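Local atomic coordinates of carboxypeptidase 1 (Deinococcus radiodurans str. R1, PDB entry 5GIV), a protein that probably removes amino acids one after another from the C-terminal end of peptides with broad specificity, as a zinc-dependent metallocarboxypeptidase of the M32 family. Residues A[158-163]-A[167-172]; A[174-179]-A[421-426]; A[292-297]-A[474-479]. All blocks are in the same frame, centred on the assembly; numbering follows the deposited sequence.

Overall arrangement
All three contacts are apolar between their segments and join helices, but they differ in burial and in reach along the chain. Contact 1 is local and only partly buried: it folds helix 155-163 against the start of helix 169-193. Contact 2 uses the next turns of that same helix and packs them, fully buried, on helix 420-439. Contact 3 is buried too; its helix 292-306 carries a zinc ligand and leans on helix 472-480. Met167 of contact 1 touches Ile424 of contact 2, and Gly425 of contact 2 lies against Glu296 and Ser297 of contact 3. Polar chemistry differs by place: a helix cap in contact 1, an asparagine partner in contact 2, the metal in contact 3.

Contact 1. Residues A[158-163]-A[167-172]; sequences YYINES and MTAEQV
Ile160 carries this contact, reaching from helix 155-163 to the turn that opens helix 169-193. Its two branches take different parts of that turn. The chain leading to CD1 is extended (chi2 178°), which brings Ile160 CD1 to 3.3 Å from Ala169 CA, with the Ala169 methyl beside it. The other branch, CG2, lies against Met167: Ile160 CG2 is 3.7 Å from Met167 CG and close to the carbonyl oxygen of the same residue. Further along the helix, Val172 CG2 closes on Ile160 CG2 at 4.0 Å. Met167 bends at chi2 and chi3, so that its sulfur end turns off toward Ile424 and Leu484. Cut back to an alanine, Ile160 would no longer reach either partner, which is likely to open a gap between the helices and leave the Ala169 methyl and Met167 CG without their apolar mate. Phe365 of helix 357-372 touches both Ile160 and Val172, extending the apolar cluster. Asn161 OD1 accepts from Gly166 N in the connecting turn, while Asp157 OD1 takes the amide of Ala169. Thr168 is the N-cap, its OG1 accepting from Gln171 N at 3.1 Å; the whole is two consecutive helices joined by a short turn, the second opened by a threonine N-cap, within the largely helical M32 fold.

Contact 2. Residues A[174-179]-A[421-426]; sequences QVFAEL and GYTIGN
Thr423 meets helix 169-193 with its methyl, which sits between Phe176 and Leu179, residues three apart on that helix. The closer approach is tip to tip, with Leu179 CD1 3.4 Å from Thr423 CG2. On the Phe176 side the methyl comes to the ring edge, near the ring plane, and Phe176 CE1 is 3.8 Å from Thr423 CG2; the ring does not offer its face to the threonine. The first torsion of Thr423 (chi1 -72°) sets CG2 opposite the backbone N, so the methyl goes to the apolar pair and the hydroxyl is left for another neighbour. That neighbour is Asn358, whose OD1 is hydrogen-bonded to Thr423 OG1 and also to Asn426 ND2, tying two successive turns of helix 420-439 to one side-chain oxygen. Farther out, Phe176 makes an edge-to-face pair with Phe365 and touches Ile362, both on helix 357-372, while Leu179 rests on Tyr489 and Leu490 of helix 487-501. The side chain of Thr423 lies about 12 Å from the zinc ion, beyond coordinating distance. Its two branches divide the work: the methyl supplies dispersion contact to helix 169-193, and the buried hydroxyl has its polar need met by Asn358.

Contact 3. Residues A[292-297]-A[474-479]; sequences AGVHES and ELIERA. With ZN (zinc ion), chain G.
Leu475 and Ile476, neighbours on helix 472-480, receive the two methyls of Val294 from helix 292-306. Leu475 comes first along the chain. With CG set opposite its backbone N (chi1 -177°), it sends CD2 across to Val294, where Leu475 CD2 and Val294 CG1 lie 4.1 Å apart and the two side chains pass at a slant. Leu475 also rests on Val290 and His466. Next, Ile476 starts out beside the facing helix, but its extended chain brings the terminal methyl round, and Ile476 CD1 stands 4.4 Å from Val294 CG2. Ile476 touches Leu428 and Gln431 too, so helix 420-439 fills in beside this pair. Near the end of the segment, Arg478 turns to the ring of Trp470 in a cation-pi contact. Val294 thus sits astride two consecutive residues, one methyl to each, and at these separations the contact is light.

Two residues on from Val294, Glu296 heads to the metal. Its chain bends at chi2 (75°), and Glu296 OE2 binds the zinc ion at 2.2 Å. The other oxygen, Glu296 OE1, accepts a hydrogen bond from a water 2.6 Å away; that same water is a zinc ligand, 2.0 Å from the metal. The carboxylate therefore holds both the ion and one of its three waters, which probably restricts its rotation. His266 and His270 complete the protein ligands, and His270 ND1 is in turn hydrogen-bonded to His295 ND1. Two histidines from an HExxH helix and a glutamate from a following helix form the zinc site characteristic of gluzincin metallopeptidases, here in an M32 carboxypeptidase.

Contact 1. Residues A[158-163]-A[167-172]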
loop_
_atom_site.group_PDB
_atom_site.type_symbol
_atom_site.label_atom_id
_atom_site.label_comp_id
_atom_site.label_asym_id
_atom_site.label_seq_id
_atom_site.Cartn_x
_atom_site.Cartn_y
_atom_site.Cartn_z
ATOM N N TYR A 158 -2.811 34.057 9.964
ATOM C CA TYR A 158 -3.246 32.743 10.424
ATOM C C TYR A 158 -2.589 31.641 9.601
ATOM O O TYR A 158 -2.091 30.655 10.161
ATOM C CB TYR A 158 -4.766 32.617 10.355
ATOM C CG TYR A 158 -5.242 31.182 10.499
ATOM C CD1 TYR A 158 -5.225 30.551 11.732
ATOM C CD2 TYR A 158 -5.694 30.458 9.401
ATOM C CE1 TYR A 158 -5.650 29.248 11.879
ATOM C CE2 TYR A 158 -6.129 29.149 9.541
ATOM C CZ TYR A 158 -6.098 28.551 10.785
ATOM O OH TYR A 158 -6.524 27.250 10.943
ATOM N N TYR A 159 -2.558 31.803 8.270
ATOM C CA TYR A 159 -1.980 30.769 7.415
ATOM C C TYR A 159 -0.454 30.749 7.502
ATOM O O TYR A 159 0.156 29.674 7.512
ATOM C CB TYR A 159 -2.456 30.952 5.968
ATOM C CG TYR A 159 -3.901 30.564 5.824
ATOM C CD1 TYR A 159 -4.293 29.235 5.931
ATOM C CD2 TYR A 159 -4.884 31.525 5.627
ATOM C CE1 TYR A 159 -5.608 28.875 5.837
ATOM C CE2 TYR A 159 -6.210 31.170 5.528
ATOM C CZ TYR A 159 -6.566 29.845 5.637
ATOM O OH TYR A 159 -7.890 29.479 5.541
ATOM N N ILE A 160 0.186 31.915 7.561
ATOM C CA ILE A 160 1.635 31.917 7.732
ATOM C C ILE A 160 2.019 31.176 9.008
ATOM O O ILE A 160 2.943 30.352 9.009
ATOM C CB ILE A 160 2.176 33.357 7.715
ATOM C CG1 ILE A 160 1.978 33.969 6.330
ATOM C CG2 ILE A 160 3.660 33.387 8.109
ATOM C CD1 ILE A 160 2.433 35.403 6.226
ATOM N N ASN A 161 1.286 31.418 10.101
ATOM C CA ASN A 161 1.590 30.763 11.371
ATOM C C ASN A 161 1.244 29.279 11.338
ATOM O O ASN A 161 1.942 28.460 11.949
ATOM C CB ASN A 161 0.851 31.457 12.517
ATOM C CG ASN A 161 1.019 30.730 13.844
ATOM O OD1 ASN A 161 2.042 30.860 14.515
ATOM N ND2 ASN A 161 0.012 29.953 14.223
ATOM N N GLU A 162 0.171 28.913 10.634
ATOM C CA GLU A 162 -0.164 27.500 10.484
ATOM C C GLU A 162 0.977 26.741 9.819
ATOM O O GLU A 162 1.259 25.590 10.168
ATOM C CB GLU A 162 -1.456 27.357 9.679
ATOM C CG GLU A 162 -2.155 26.025 9.864
ATOM C CD GLU A 162 -2.733 25.868 11.267
ATOM O OE1 GLU A 162 -2.917 26.904 11.961
ATOM O OE2 GLU A 162 -3.006 24.709 11.676
ATOM N N SER A 163 1.648 27.376 8.864
ATOM C CA SER A 163 2.777 26.750 8.195
ATOM C C SER A 163 4.015 26.744 9.093
ATOM O O SER A 163 4.709 25.728 9.195
ATOM C CB SER A 163 3.052 27.470 6.869
ATOM O OG SER A 163 4.304 27.104 6.321
ATOM N N MET A 167 5.903 32.465 12.849
ATOM C CA MET A 167 6.223 33.286 11.696
ATOM C C MET A 167 5.069 34.236 11.391
ATOM O O MET A 167 3.896 33.904 11.578
ATOM C CB MET A 167 6.544 32.393 10.491
ATOM C CG MET A 167 7.156 33.116 9.294
ATOM S SD MET A 167 8.908 33.519 9.525
ATOM C CE MET A 167 9.588 31.919 9.965
ATOM N N THR A 168 5.412 35.428 10.911
ATOM C CA THR A 168 4.432 36.459 10.601
ATOM C C THR A 168 4.611 36.947 9.171
ATOM O O THR A 168 5.634 36.700 8.525
ATOM C CB THR A 168 4.557 37.663 11.530
ATOM O OG1 THR A 168 5.826 38.283 11.293
ATOM C CG2 THR A 168 4.475 37.224 12.984
ATOM N N ALA A 169 3.588 37.649 8.681
ATOM C CA ALA A 169 3.668 38.217 7.342
ATOM C C ALA A 169 4.755 39.280 7.261
ATOM O O ALA A 169 5.462 39.375 6.253
ATOM C CB ALA A 169 2.312 38.791 6.927
ATOM N N GLU A 170 4.907 40.091 8.309
ATOM C CA GLU A 170 5.927 41.136 8.271
ATOM C C GLU A 170 7.329 40.546 8.257
ATOM O O GLU A 170 8.240 41.131 7.666
ATOM C CB GLU A 170 5.770 42.090 9.458
ATOM C CG GLU A 170 4.368 42.685 9.606
ATOM C CD GLU A 170 4.373 44.135 10.097
ATOM O OE1 GLU A 170 4.157 45.052 9.264
ATOM O OE2 GLU A 170 4.592 44.358 11.310
ATOM N N GLN A 171 7.517 39.392 8.895
ATOM C CA GLN A 171 8.825 38.746 8.910
ATOM C C GLN A 171 9.121 38.078 7.572
ATOM O O GLN A 171 10.269 38.079 7.105
ATOM C CB GLN A 171 8.878 37.742 10.059
ATOM C CG GLN A 171 10.227 37.109 10.301
ATOM C CD GLN A 171 10.182 36.111 11.448
ATOM O OE1 GLN A 171 9.140 35.941 12.101
ATOM N NE2 GLN A 171 11.317 35.463 11.720
ATOM N N VAL A 172 8.092 37.496 6.947
ATOM C CA VAL A 172 8.232 36.908 5.618
ATOM C C VAL A 172 8.611 37.984 4.609
ATOM O O VAL A 172 9.534 37.811 3.795
ATOM C CB VAL A 172 6.925 36.201 5.218
ATOM C CG1 VAL A 172 6.938 35.818 3.738
ATOM C CG2 VAL A 172 6.667 34.985 6.107
#

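Contact 2. Residues A[174-179]-A[421-426]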
loop_
_atom_site.group_PDB
_atom_site.type_symbol
_atom_site.label_atom_id
_atom_site.label_comp_id
_atom_site.label_asym_id
_atom_site.label_seq_id
_atom_site.Cartn_x
_atom_site.Cartn_y
_atom_site.Cartn_z
ATOM N N GLN A 174 10.199 40.735 4.997
ATOM C CA GLN A 174 11.580 41.181 5.131
ATOM C C GLN A 174 12.542 40.168 4.526
ATOM O O GLN A 174 13.530 40.545 3.889
ATOM C CB GLN A 174 11.912 41.437 6.601
ATOM C CG GLN A 174 10.862 42.279 7.326
ATOM C CD GLN A 174 11.339 42.792 8.681
ATOM O OE1 GLN A 174 12.436 42.455 9.137
ATOM N NE2 GLN A 174 10.513 43.610 9.329
ATOM N N VAL A 175 12.271 38.876 4.718
ATOM C CA VAL A 175 13.091 37.851 4.081
ATOM C C VAL A 175 13.013 37.970 2.564
ATOM O O VAL A 175 14.031 37.906 1.862
ATOM C CB VAL A 175 12.651 36.455 4.550
ATOM C CG1 VAL A 175 13.379 35.386 3.755
ATOM C CG2 VAL A 175 12.885 36.298 6.039
ATOM N N PHE A 176 11.806 38.162 2.034
ATOM C CA PHE A 176 11.646 38.262 0.588
ATOM C C PHE A 176 12.435 39.441 0.030
ATOM O O PHE A 176 13.178 39.301 -0.948
ATOM C CB PHE A 176 10.159 38.390 0.240
ATOM C CG PHE A 176 9.380 37.103 0.373
ATOM C CD1 PHE A 176 10.015 35.918 0.707
ATOM C CD2 PHE A 176 8.000 37.091 0.189
ATOM C CE1 PHE A 176 9.295 34.741 0.836
ATOM C CE2 PHE A 176 7.272 35.922 0.318
ATOM C CZ PHE A 176 7.918 34.743 0.636
ATOM N N ALA A 177 12.285 40.617 0.644
ATOM C CA ALA A 177 12.996 41.796 0.157
ATOM C C ALA A 177 14.500 41.567 0.146
ATOM O O ALA A 177 15.187 41.905 -0.827
ATOM C CB ALA A 177 12.642 43.011 1.015
ATOM N N GLU A 178 15.027 40.986 1.219
ATOM C CA GLU A 178 16.458 40.736 1.295
ATOM C C GLU A 178 16.904 39.736 0.228
ATOM O O GLU A 178 17.941 39.933 -0.418
ATOM C CB GLU A 178 16.805 40.261 2.701
ATOM C CG GLU A 178 18.263 40.343 3.041
ATOM C CD GLU A 178 18.505 39.979 4.488
ATOM O OE1 GLU A 178 17.497 39.830 5.224
ATOM O OE2 GLU A 178 19.689 39.898 4.897
ATOM N N LEU A 179 16.142 38.651 0.031
ATOM C CA LEU A 179 16.518 37.679 -0.996
ATOM C C LEU A 179 16.414 38.286 -2.392
ATOM O O LEU A 179 17.275 38.053 -3.247
ATOM C CB LEU A 179 15.660 36.422 -0.895
ATOM C CG LEU A 179 15.768 35.602 0.393
ATOM C CD1 LEU A 179 14.915 34.329 0.286
ATOM C CD2 LEU A 179 17.213 35.296 0.757
ATOM N N GLY A 421 6.842 28.642 3.073
ATOM C CA GLY A 421 7.646 27.592 3.678
ATOM C C GLY A 421 8.765 27.090 2.779
ATOM O O GLY A 421 9.841 26.725 3.265
ATOM N N TYR A 422 8.534 27.055 1.462
ATOM C CA TYR A 422 9.589 26.619 0.552
ATOM C C TYR A 422 10.792 27.548 0.634
ATOM O O TYR A 422 11.943 27.095 0.639
ATOM C CB TYR A 422 9.067 26.560 -0.884
ATOM C CG TYR A 422 7.919 25.595 -1.093
ATOM C CD1 TYR A 422 8.114 24.222 -0.998
ATOM C CD2 TYR A 422 6.654 26.055 -1.425
ATOM C CE1 TYR A 422 7.084 23.334 -1.198
ATOM C CE2 TYR A 422 5.609 25.176 -1.625
ATOM C CZ TYR A 422 5.828 23.812 -1.512
ATOM O OH TYR A 422 4.788 22.925 -1.709
ATOM N N THR A 423 10.550 28.859 0.700
ATOM C CA THR A 423 11.659 29.803 0.763
ATOM C C THR A 423 12.282 29.824 2.148
ATOM O O THR A 423 13.506 29.931 2.286
ATOM C CB THR A 423 11.187 31.197 0.358
ATOM O OG1 THR A 423 10.951 31.221 -1.053
ATOM C CG2 THR A 423 12.227 32.255 0.719
ATOM N N ILE A 424 11.453 29.705 3.177
ATOM C CA ILE A 424 11.973 29.567 4.527
ATOM C C ILE A 424 12.898 28.362 4.611
ATOM O O ILE A 424 13.964 28.425 5.227
ATOM C CB ILE A 424 10.800 29.493 5.526
ATOM C CG1 ILE A 424 9.971 30.775 5.433
ATOM C CG2 ILE A 424 11.301 29.258 6.943
ATOM C CD1 ILE A 424 8.709 30.740 6.257
ATOM N N GLY A 425 12.512 27.250 3.986
ATOM C CA GLY A 425 13.380 26.084 3.971
ATOM C C GLY A 425 14.699 26.355 3.275
ATOM O O GLY A 425 15.756 25.910 3.726
ATOM N N ASN A 426 14.658 27.092 2.166
ATOM C CA ASN A 426 15.896 27.435 1.476
ATOM C C ASN A 426 16.826 28.221 2.397
ATOM O O ASN A 426 18.036 27.955 2.463
ATOM C CB ASN A 426 15.597 28.244 0.214
ATOM C CG ASN A 426 15.166 27.382 -0.951
ATOM O OD1 ASN A 426 15.553 26.214 -1.062
ATOM N ND2 ASN A 426 14.390 27.972 -1.858
#

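Contact 3. Residues A[292-297]-A[474-479]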
loop_
_atom_site.group_PDB
_atom_site.type_symbol
_atom_site.label_atom_id
_atom_site.label_comp_id
_atom_site.label_asym_id
_atom_site.label_seq_id
_atom_site.Cartn_x
_atom_site.Cartn_y
_atom_site.Cartn_z
ATOM N N ALA A 292 6.900 23.697 8.382
ATOM C CA ALA A 292 7.181 23.544 6.961
ATOM C C ALA A 292 8.584 24.024 6.632
ATOM O O ALA A 292 9.308 23.372 5.869
ATOM C CB ALA A 292 6.149 24.304 6.125
ATOM N N GLY A 293 8.983 25.167 7.191
ATOM C CA GLY A 293 10.295 25.712 6.879
ATOM C C GLY A 293 11.426 24.831 7.371
ATOM O O GLY A 293 12.401 24.596 6.654
ATOM N N VAL A 294 11.309 24.317 8.595
ATOM C CA VAL A 294 12.345 23.424 9.093
ATOM C C VAL A 294 12.383 22.155 8.252
ATOM O O VAL A 294 13.461 21.661 7.902
ATOM C CB VAL A 294 12.129 23.113 10.588
ATOM C CG1 VAL A 294 13.114 22.053 11.052
ATOM C CG2 VAL A 294 12.296 24.359 11.411
ATOM N N HIS A 295 11.212 21.626 7.886
ATOM C CA HIS A 295 11.188 20.413 7.071
ATOM C C HIS A 295 11.883 20.636 5.733
ATOM O O HIS A 295 12.803 19.897 5.364
ATOM C CB HIS A 295 9.751 19.937 6.863
ATOM C CG HIS A 295 9.565 18.488 7.171
ATOM N ND1 HIS A 295 10.227 17.494 6.484
ATOM C CD2 HIS A 295 8.850 17.867 8.140
ATOM C CE1 HIS A 295 9.911 16.321 7.002
ATOM N NE2 HIS A 295 9.072 16.518 8.004
ATOM N N GLU A 296 11.483 21.682 5.009
ATOM C CA GLU A 296 12.103 21.982 3.726
ATOM C C GLU A 296 13.569 22.377 3.871
ATOM O O GLU A 296 14.316 22.318 2.888
ATOM C CB GLU A 296 11.339 23.098 3.023
ATOM C CG GLU A 296 11.795 23.348 1.597
ATOM C CD GLU A 296 11.303 22.282 0.628
ATOM O OE1 GLU A 296 11.345 22.535 -0.593
ATOM O OE2 GLU A 296 10.879 21.196 1.083
ATOM N N SER A 297 13.993 22.809 5.062
ATOM C CA SER A 297 15.408 23.091 5.264
ATOM C C SER A 297 16.229 21.827 5.127
ATOM O O SER A 297 17.390 21.879 4.710
ATOM C CB SER A 297 15.646 23.701 6.648
ATOM O OG SER A 297 15.630 22.698 7.657
ATOM N N GLU A 474 12.647 28.294 18.859
ATOM C CA GLU A 474 13.543 27.720 19.855
ATOM C C GLU A 474 14.511 26.722 19.233
ATOM O O GLU A 474 15.699 26.710 19.573
ATOM C CB GLU A 474 12.731 27.048 20.957
ATOM C CG GLU A 474 11.936 28.002 21.809
ATOM C CD GLU A 474 10.891 27.285 22.638
ATOM O OE1 GLU A 474 10.628 26.090 22.379
ATOM O OE2 GLU A 474 10.333 27.921 23.552
ATOM N N LEU A 475 14.018 25.857 18.336
ATOM C CA LEU A 475 14.889 24.869 17.710
ATOM C C LEU A 475 15.977 25.548 16.890
ATOM O O LEU A 475 17.156 25.202 16.999
ATOM C CB LEU A 475 14.066 23.907 16.852
ATOM C CG LEU A 475 14.773 22.735 16.158
ATOM C CD1 LEU A 475 15.225 21.664 17.148
ATOM C CD2 LEU A 475 13.861 22.123 15.091
ATOM N N ILE A 476 15.601 26.538 16.086
ATOM C CA ILE A 476 16.585 27.222 15.255
ATOM C C ILE A 476 17.584 27.971 16.130
ATOM O O ILE A 476 18.790 28.001 15.845
ATOM C CB ILE A 476 15.871 28.167 14.276
ATOM C CG1 ILE A 476 15.026 27.361 13.289
ATOM C CG2 ILE A 476 16.890 29.012 13.529
ATOM C CD1 ILE A 476 14.065 28.205 12.486
ATOM N N GLU A 477 17.093 28.581 17.210
ATOM C CA GLU A 477 17.950 29.355 18.098
ATOM C C GLU A 477 18.942 28.454 18.827
ATOM O O GLU A 477 20.137 28.758 18.891
ATOM C CB GLU A 477 17.083 30.131 19.092
ATOM C CG GLU A 477 17.535 31.546 19.380
ATOM C CD GLU A 477 18.795 31.587 20.215
ATOM O OE1 GLU A 477 19.785 32.206 19.768
ATOM O OE2 GLU A 477 18.806 30.985 21.314
ATOM N N ARG A 478 18.462 27.337 19.382
ATOM C CA ARG A 478 19.350 26.441 20.115
ATOM C C ARG A 478 20.340 25.763 19.183
ATOM O O ARG A 478 21.507 25.568 19.542
ATOM C CB ARG A 478 18.546 25.387 20.874
ATOM C CG ARG A 478 17.482 25.942 21.792
ATOM C CD ARG A 478 16.583 24.836 22.278
ATOM N NE ARG A 478 17.312 23.895 23.118
ATOM C CZ ARG A 478 17.496 24.071 24.425
ATOM N NH1 ARG A 478 17.001 25.155 25.020
ATOM N NH2 ARG A 478 18.176 23.174 25.138
ATOM N N ALA A 479 19.900 25.400 17.980
ATOM C CA ALA A 479 20.749 24.594 17.114
ATOM C C ALA A 479 21.837 25.424 16.445
ATOM O O ALA A 479 22.957 24.939 16.265
ATOM C CB ALA A 479 19.897 23.886 16.063
HETATM ZN ZN ZN G . 10.074 19.581 -0.135
HETATM O O HOH W 1 9.805 20.744 -1.791
HETATM O O HOH W 2 8.660 17.928 -1.174
HETATM O O HOH W 3 7.786 19.366 0.690
#